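Local coordinates for EmGH1 (Erythrobacter marinus, PDB 5Z87), which hydrolyses beta-glucosides as a beta-glucosidase of glycoside hydrolase family 3, at the interface of chains A and B. Residues are numbered along the deposited sequence; one frame, centred on the assembly and turned at random. Chains: chain A/B, EmGH1.

Contact 1: the interface of chains A and B. Residues chain A 247, 323, 543-546, 548; chain B 648-649.
B:Arg649 and B:Phe648 go into chain A together, the arginine among the backbone carbonyls of the 543-546 loop and the ring among apolar side chains. Starting from CB of B:Arg649, the first torsion turns CG away from the carbonyl carbon and beside the backbone N (chi1 -57°), which sets CG against the A:Phe247 ring, 4.0 Å from its CD1. CD then passes 3.4 Å from the carbonyl O of A:Tyr543. Bends at chi2 and chi3 fold the chain back, and NE hydrogen-bonds the carbonyl O of B:Phe648 in its own chain, with NH1 reaching the same oxygen from the same face of its plane. This internal clamp also lays NE over the centre of the B:Phe648 ring. At the tip, NH1 and NH2 grip the carbonyl O of A:Gly546 end-on, the NH1 bond being 2.9 Å long and fairly straight (157° at H). The A:Gly546 oxygen lies in the guanidinium plane. Beneath NE, the B:Phe648 ring presents its CD2-CE2 edge to the face of A:Phe247, with planes 86° apart, while its CZ meets A:Phe544 CD1 at 3.6 Å. A:Leu323 CD1 sits over the face opposite NE. The loop itself is braced by A:Tyr543 N bonding A:Ser548 OG. B:Arg649 NH2 also hydrogen-bonds the carbonyl O of A:Tyr543 at 2.7 Å, in the plane of that carbonyl.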
# COMPACT_ATOMS: atom_id res chain seq x y z
N PHE A 247 -9.66 8.48 5.54
CA PHE A 247 -10.81 8.29 4.65
C PHE A 247 -10.47 7.47 3.39
O PHE A 247 -11.40 7.08 2.69
CB PHE A 247 -11.46 9.60 4.18
CG PHE A 247 -12.25 10.33 5.23
CD1 PHE A 247 -11.62 11.25 6.08
CD2 PHE A 247 -13.63 10.13 5.35
CE1 PHE A 247 -12.35 11.94 7.04
CE2 PHE A 247 -14.36 10.81 6.31
CZ PHE A 247 -13.72 11.72 7.16
N LEU A 323 -19.94 11.72 -0.37
CA LEU A 323 -18.50 11.51 -0.45
C LEU A 323 -18.15 10.39 -1.43
O LEU A 323 -17.44 10.64 -2.40
CB LEU A 323 -17.93 11.21 0.94
CG LEU A 323 -16.42 10.92 0.94
CD1 LEU A 323 -15.62 12.14 0.44
CD2 LEU A 323 -15.95 10.52 2.34
N TYR A 543 -10.01 15.73 9.85
CA TYR A 543 -11.46 15.78 9.80
C TYR A 543 -11.96 15.98 8.37
O TYR A 543 -11.22 16.33 7.44
CB TYR A 543 -12.00 16.88 10.72
CG TYR A 543 -11.40 16.85 12.11
CD1 TYR A 543 -10.40 17.75 12.48
CD2 TYR A 543 -11.81 15.91 13.05
CE1 TYR A 543 -9.84 17.72 13.75
CE2 TYR A 543 -11.26 15.87 14.33
CZ TYR A 543 -10.27 16.78 14.67
OH TYR A 543 -9.70 16.77 15.92
N PHE A 544 -13.26 15.74 8.21
CA PHE A 544 -13.92 15.83 6.92
C PHE A 544 -13.90 17.26 6.36
O PHE A 544 -13.64 17.47 5.16
CB PHE A 544 -15.36 15.31 7.06
CG PHE A 544 -16.17 15.34 5.79
CD1 PHE A 544 -16.13 14.27 4.91
CD2 PHE A 544 -16.97 16.43 5.48
CE1 PHE A 544 -16.87 14.29 3.73
CE2 PHE A 544 -17.70 16.46 4.30
CZ PHE A 544 -17.65 15.38 3.42
N ALA A 545 -14.16 18.25 7.21
CA ALA A 545 -14.38 19.61 6.74
C ALA A 545 -13.08 20.26 6.28
O ALA A 545 -11.99 19.94 6.76
CB ALA A 545 -15.01 20.48 7.82
N GLY A 546 -13.21 21.20 5.34
CA GLY A 546 -12.10 22.03 4.90
C GLY A 546 -10.94 21.21 4.39
O GLY A 546 -11.12 20.23 3.66
N SER A 548 -8.51 19.81 6.58
CA SER A 548 -7.95 19.33 7.83
C SER A 548 -6.90 18.25 7.56
O SER A 548 -7.11 17.36 6.74
CB SER A 548 -9.08 18.79 8.71
OG SER A 548 -8.59 18.16 9.89
N PHE B 648 -8.43 12.31 -0.66
CA PHE B 648 -9.36 13.28 -0.07
C PHE B 648 -8.66 14.17 0.95
O PHE B 648 -8.86 15.39 0.96
CB PHE B 648 -10.54 12.54 0.55
CG PHE B 648 -11.49 13.41 1.31
CD1 PHE B 648 -12.08 14.51 0.71
CD2 PHE B 648 -11.84 13.08 2.62
CE1 PHE B 648 -12.99 15.31 1.43
CE2 PHE B 648 -12.76 13.86 3.34
CZ PHE B 648 -13.34 14.98 2.73
N ARG B 649 -7.82 13.59 1.81
CA ARG B 649 -7.06 14.31 2.82
C ARG B 649 -5.58 14.40 2.43
O ARG B 649 -5.03 13.48 1.82
CB ARG B 649 -7.20 13.63 4.19
CG ARG B 649 -8.67 13.48 4.68
CD ARG B 649 -9.33 14.83 5.05
NE ARG B 649 -9.61 15.66 3.88
CZ ARG B 649 -10.12 16.89 3.94
NH1 ARG B 649 -10.33 17.57 2.82
NH2 ARG B 649 -10.42 17.43 5.13

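Contact 2: the interface of chains A and B. Residues chain A 247-249, 283, 324; chain B 643, 645-646.
The loop of A:Phe247 to A:Pro249, running from the 3-10 helix 242-244 towards helix 254-261 of the catalytic N-terminal domain, receives B:Thr645 from the partner's 643-646 loop. The threonine hydroxyl works through water. Its OG1 lies between the backbone N and the carbonyl carbon (chi1 51°), where it meets water 1 at 2.6 Å and water 2 at 2.7 Å. Water 1 continues to the carbonyl O of A:Phe247 and the backbone N of A:Glu283; water 2 continues to A:Glu283 OE2 and to ND1 of A:His324, 2.9 Å away. The methyl CG2 of B:Thr645 points instead to the imidazole, 3.8 Å from A:His324 CE1. Farther along, B:Lys643 crosses A:Glu283 at about a right angle. Bent at chi2 and chi4, the lysine brings NZ to 3.0 Å from A:Glu283 OE1, a salt bridge on the syn lone pair, with a weaker bond to OE2. Its CG meanwhile packs against A:Pro249 CG at 3.8 Å. With an alanine at A:Glu283, B:Lys643 NZ would probably be left without its carboxylate mate and water 2 would lose one of its holders. A:Glu283 stands in the short strand 283-284, two residues beyond A:His281 of the ligand pocket, and A:His324 follows helix 319-322, which suggests that the partner loop lies near the active-site end of the domain.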
# COMPACT_ATOMS: atom_id res chain seq x y z
N PHE A 247 -9.66 8.48 5.54
CA PHE A 247 -10.81 8.29 4.65
C PHE A 247 -10.47 7.47 3.39
O PHE A 247 -11.40 7.08 2.69
CB PHE A 247 -11.46 9.60 4.18
CG PHE A 247 -12.25 10.33 5.23
CD1 PHE A 247 -11.62 11.25 6.08
CD2 PHE A 247 -13.63 10.13 5.35
CE1 PHE A 247 -12.35 11.94 7.04
CE2 PHE A 247 -14.36 10.81 6.31
CZ PHE A 247 -13.72 11.72 7.16
N ALA A 248 -9.20 7.21 3.08
CA ALA A 248 -8.86 6.61 1.79
C ALA A 248 -9.22 5.12 1.77
O ALA A 248 -9.28 4.48 2.82
CB ALA A 248 -7.37 6.79 1.47
N PRO A 249 -9.46 4.56 0.59
CA PRO A 249 -9.87 3.16 0.52
C PRO A 249 -8.82 2.24 1.10
O PRO A 249 -7.63 2.55 1.14
CB PRO A 249 -10.04 2.91 -0.99
CG PRO A 249 -10.34 4.27 -1.55
CD PRO A 249 -9.45 5.20 -0.74
N GLU A 283 -14.12 2.72 2.23
CA GLU A 283 -14.63 1.74 1.29
C GLU A 283 -13.59 0.65 1.08
O GLU A 283 -12.39 0.88 1.24
CB GLU A 283 -14.94 2.40 -0.06
CG GLU A 283 -13.65 2.82 -0.77
CD GLU A 283 -13.67 2.67 -2.29
OE1 GLU A 283 -13.13 1.65 -2.76
OE2 GLU A 283 -14.12 3.59 -3.00
N HIS A 324 -18.69 9.18 -1.21
CA HIS A 324 -18.36 8.02 -2.03
C HIS A 324 -19.04 8.04 -3.40
O HIS A 324 -18.54 7.40 -4.34
CB HIS A 324 -18.75 6.74 -1.30
CG HIS A 324 -17.91 6.45 -0.10
ND1 HIS A 324 -16.62 5.97 -0.21
CD2 HIS A 324 -18.17 6.57 1.22
CE1 HIS A 324 -16.13 5.79 1.01
NE2 HIS A 324 -17.05 6.15 1.89
N LYS B 643 -10.08 6.98 -6.11
CA LYS B 643 -11.47 7.04 -5.67
C LYS B 643 -11.73 8.44 -5.10
O LYS B 643 -10.76 9.16 -4.83
CB LYS B 643 -11.77 5.97 -4.62
CG LYS B 643 -11.58 4.52 -5.10
CD LYS B 643 -12.35 4.23 -6.38
CE LYS B 643 -12.32 2.75 -6.71
NZ LYS B 643 -13.10 1.94 -5.72
N THR B 645 -12.26 9.26 -2.23
CA THR B 645 -11.59 9.30 -0.94
C THR B 645 -10.09 9.08 -1.04
O THR B 645 -9.40 9.19 -0.03
CB THR B 645 -12.18 8.24 -0.00
OG1 THR B 645 -12.21 6.97 -0.66
CG2 THR B 645 -13.59 8.61 0.43
N GLY B 646 -9.58 8.76 -2.23
CA GLY B 646 -8.22 8.24 -2.33
C GLY B 646 -7.18 9.25 -1.89
O GLY B 646 -6.27 8.94 -1.12
O HOH W 1 -12.45 5.24 1.21
O HOH W 2 -14.43 6.19 -2.07

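Contact 3: the interface of chains A and B. Residues chain A 255, 643, 718-719; chain B 285-287.
Extended from CG to NE (chi2 -156°, chi3 -179°), A:Arg718 reaches along the B:Asp285-B:Val287 turn, while B:Asp285 swings its carboxylate to the far side from its own backbone N (chi1 -151°), a turn that carries OD2 to the backbone N of A:Val255. There OD2 takes the N-H of A:Val255 on its syn lone pair, 2.8 Å from that N and nearly straight. A:Arg718 NH1 donates to the backbone O of B:Asp285 at 3.1 Å, with this oxygen close to the guanidinium plane, and forms a longer salt bridge to B:Asp285 OD2 at 3.6 Å. Across one guanidinium face lies the methyl CG2 of B:Val287, 3.5 Å from A:Arg718 CZ. A leucine in place of A:Arg718 would probably leave B:Asp285 O without this donor and its carboxylate without the arginine's share of the charge pairing. The next residue adds a backbone bond, A:Ala719 N to B:Gly286 O at 3.0 Å, and A:Lys643 NZ steadies the carbonyl of A:Ala719 from within chain A. A:Val255 belongs to the first turn of helix 254-261, which B:Asp285 therefore caps from the other subunit. A:Arg718 and A:Ala719 lie in the loop between strands 703-713 and 724-733 of the fibronectin-like domain, and B:Val287 begins strand 287-288.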
# COMPACT_ATOMS: atom_id res chain seq x y z
N VAL A 255 -9.62 -13.28 2.93
CA VAL A 255 -8.89 -14.07 3.92
C VAL A 255 -8.11 -13.16 4.86
O VAL A 255 -8.12 -13.36 6.09
CB VAL A 255 -7.98 -15.09 3.22
CG1 VAL A 255 -7.20 -15.88 4.24
CG2 VAL A 255 -8.81 -16.02 2.35
N LYS A 643 3.89 -12.23 4.77
CA LYS A 643 3.87 -13.48 4.02
C LYS A 643 5.31 -13.86 3.71
O LYS A 643 6.19 -13.01 3.85
CB LYS A 643 3.03 -13.30 2.75
CG LYS A 643 1.58 -12.94 3.00
CD LYS A 643 0.91 -13.99 3.87
CE LYS A 643 -0.61 -13.86 3.82
NZ LYS A 643 -1.06 -14.19 2.45
N ARG A 718 -3.66 -21.65 1.85
CA ARG A 718 -3.29 -20.30 1.46
C ARG A 718 -2.03 -19.88 2.22
O ARG A 718 -1.84 -20.25 3.38
CB ARG A 718 -4.42 -19.32 1.75
CG ARG A 718 -5.60 -19.59 0.86
CD ARG A 718 -6.46 -18.41 0.68
NE ARG A 718 -7.58 -18.73 -0.18
CZ ARG A 718 -8.26 -17.85 -0.89
NH1 ARG A 718 -7.93 -16.55 -0.88
NH2 ARG A 718 -9.29 -18.27 -1.62
N ALA A 719 -1.17 -19.12 1.54
CA ALA A 719 0.10 -18.71 2.14
C ALA A 719 -0.13 -17.91 3.42
O ALA A 719 -0.94 -16.97 3.44
CB ALA A 719 0.89 -17.89 1.14
N ASP B 285 -3.98 -12.48 -1.60
CA ASP B 285 -4.77 -13.02 -0.49
C ASP B 285 -4.40 -14.48 -0.24
O ASP B 285 -5.25 -15.32 0.03
CB ASP B 285 -6.27 -12.87 -0.76
CG ASP B 285 -7.11 -12.74 0.53
OD1 ASP B 285 -6.65 -12.13 1.53
OD2 ASP B 285 -8.27 -13.23 0.53
N GLY B 286 -3.11 -14.79 -0.37
CA GLY B 286 -2.61 -16.12 -0.11
C GLY B 286 -2.66 -17.08 -1.28
O GLY B 286 -2.18 -18.21 -1.15
N VAL B 287 -3.20 -16.68 -2.43
CA VAL B 287 -3.30 -17.55 -3.60
C VAL B 287 -2.15 -17.20 -4.55
O VAL B 287 -2.18 -16.12 -5.16
CB VAL B 287 -4.65 -17.42 -4.31
CG1 VAL B 287 -4.76 -18.47 -5.41
CG2 VAL B 287 -5.80 -17.57 -3.32

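Contact 4: the interface of chains A and B. Residues chain A 243, 245; chain B 635-637, 642, 646-647, 651.
The carbonyl O of B:Pro637, just after a cis peptide bond, is gripped end-on by both terminal nitrogens of A:Arg245: NH2 at 2.9 Å and NH1 at 3.2 Å, with the oxygen near the guanidinium plane. On the adjoining edge, NE donates to the carbonyl O of B:Gly646, 2.8 Å from it and in the carbonyl plane (151° at H). The bend at chi3 (-73°) turns the guanidinium across the line of the chain, and that lets its end and its NE edge serve different backbone segments of chain B. NH1 also donates to the phenol OH of B:Tyr651 at 2.9 Å, with the oxygen tilted out of the guanidinium plane. That hydroxyl in turn donates to the carbonyl O of A:Gly243 at 2.7 Å, so it relays between two residues of chain A. The tyrosine ring stands nearly upright to the guanidinium, 79° between planes, and its CZ packs on A:Arg245 CG at 3.7 Å. Over one guanidinium face lies the aliphatic CG of B:Arg647, over the other A:Gly243 CA, which should limit its rotation. Although B:Arg647 is likewise cationic, the carbonyls ringing A:Arg245 probably offset the like charge. The site ties the 3-10 helix 242-244 region of one subunit to the 635-651 stretch of the other, and is likely to help hold the pair together.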
# COMPACT_ATOMS: atom_id res chain seq x y z
N GLY A 243 -1.95 5.17 1.42
CA GLY A 243 -1.21 6.39 1.66
C GLY A 243 -1.12 6.81 3.11
O GLY A 243 -0.49 7.83 3.39
N ARG A 245 -3.65 7.86 4.48
CA ARG A 245 -4.50 9.03 4.39
C ARG A 245 -5.88 8.71 4.96
O ARG A 245 -6.50 7.70 4.59
CB ARG A 245 -4.59 9.48 2.94
CG ARG A 245 -3.21 9.78 2.35
CD ARG A 245 -3.31 10.41 0.96
NE ARG A 245 -3.71 9.45 -0.08
CZ ARG A 245 -2.88 8.89 -0.96
NH1 ARG A 245 -1.59 9.18 -0.91
NH2 ARG A 245 -3.33 8.05 -1.89
N GLN B 635 4.23 9.67 -0.03
CA GLN B 635 2.91 10.06 -0.51
C GLN B 635 2.29 9.00 -1.43
O GLN B 635 1.24 9.26 -2.03
CB GLN B 635 2.98 11.41 -1.24
CG GLN B 635 3.58 12.54 -0.40
CD GLN B 635 3.36 13.92 -1.04
OE1 GLN B 635 3.16 14.03 -2.25
NE2 GLN B 635 3.42 14.98 -0.23
N LEU B 636 2.92 7.83 -1.54
CA LEU B 636 2.40 6.77 -2.39
C LEU B 636 1.17 6.13 -1.74
O LEU B 636 1.14 5.95 -0.52
CB LEU B 636 3.47 5.71 -2.62
CG LEU B 636 4.66 6.13 -3.50
CD1 LEU B 636 5.65 4.98 -3.66
CD2 LEU B 636 4.19 6.61 -4.87
N PRO B 637 0.15 5.74 -2.53
CA PRO B 637 0.09 5.81 -3.99
C PRO B 637 -0.39 7.16 -4.50
O PRO B 637 -1.14 7.85 -3.82
CB PRO B 637 -0.94 4.73 -4.35
CG PRO B 637 -1.44 4.17 -3.06
CD PRO B 637 -1.05 5.11 -1.98
N GLN B 642 -7.69 8.12 -8.58
CA GLN B 642 -8.07 7.84 -7.20
C GLN B 642 -9.59 7.77 -7.09
O GLN B 642 -10.32 8.42 -7.85
CB GLN B 642 -7.53 8.91 -6.26
CG GLN B 642 -6.01 9.01 -6.19
CD GLN B 642 -5.40 7.86 -5.43
OE1 GLN B 642 -5.91 7.47 -4.38
NE2 GLN B 642 -4.31 7.30 -5.95
N GLY B 646 -9.58 8.76 -2.23
CA GLY B 646 -8.22 8.24 -2.33
C GLY B 646 -7.18 9.25 -1.89
O GLY B 646 -6.27 8.94 -1.12
N ARG B 647 -7.31 10.49 -2.37
CA ARG B 647 -6.48 11.60 -1.91
C ARG B 647 -7.35 12.71 -1.34
O ARG B 647 -7.08 13.90 -1.50
CB ARG B 647 -5.59 12.12 -3.04
CG ARG B 647 -4.45 11.17 -3.40
CD ARG B 647 -3.66 11.65 -4.64
NE ARG B 647 -3.05 12.97 -4.44
CZ ARG B 647 -3.51 14.10 -4.97
NH1 ARG B 647 -4.58 14.10 -5.75
NH2 ARG B 647 -2.88 15.25 -4.74
N TYR B 651 -1.35 15.63 3.36
CA TYR B 651 -0.40 15.38 4.43
C TYR B 651 -0.06 16.66 5.19
O TYR B 651 -0.03 17.76 4.62
CB TYR B 651 0.88 14.75 3.89
CG TYR B 651 0.65 13.39 3.26
CD1 TYR B 651 0.58 12.24 4.04
CD2 TYR B 651 0.53 13.27 1.88
CE1 TYR B 651 0.38 10.99 3.45
CE2 TYR B 651 0.34 12.04 1.28
CZ TYR B 651 0.26 10.91 2.07
OH TYR B 651 0.07 9.70 1.46

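Contacts 1, 2 and 4 form one continuous patch: the centres of their C-alpha atoms lie about 9 Å apart for contacts 2 and 4, 10 Å for contacts 1 and 2, and 13 Å for contacts 1 and 4. A:Phe247 joins contacts 1 and 2, and B:Gly646 joins contacts 2 and 4. The C-alpha centre of contact 3 lies about 24, 25 and 33 Å from those of contacts 2, 4 and 1, but A:Lys643 in contact 3 is the counterpart of B:Lys643 in contact 2, as expected of a two-fold pair. A:Glu541 of the ligand pocket is two residues earlier in sequence than A:Tyr543, so dimerisation, if biological, may brace the active-site surroundings.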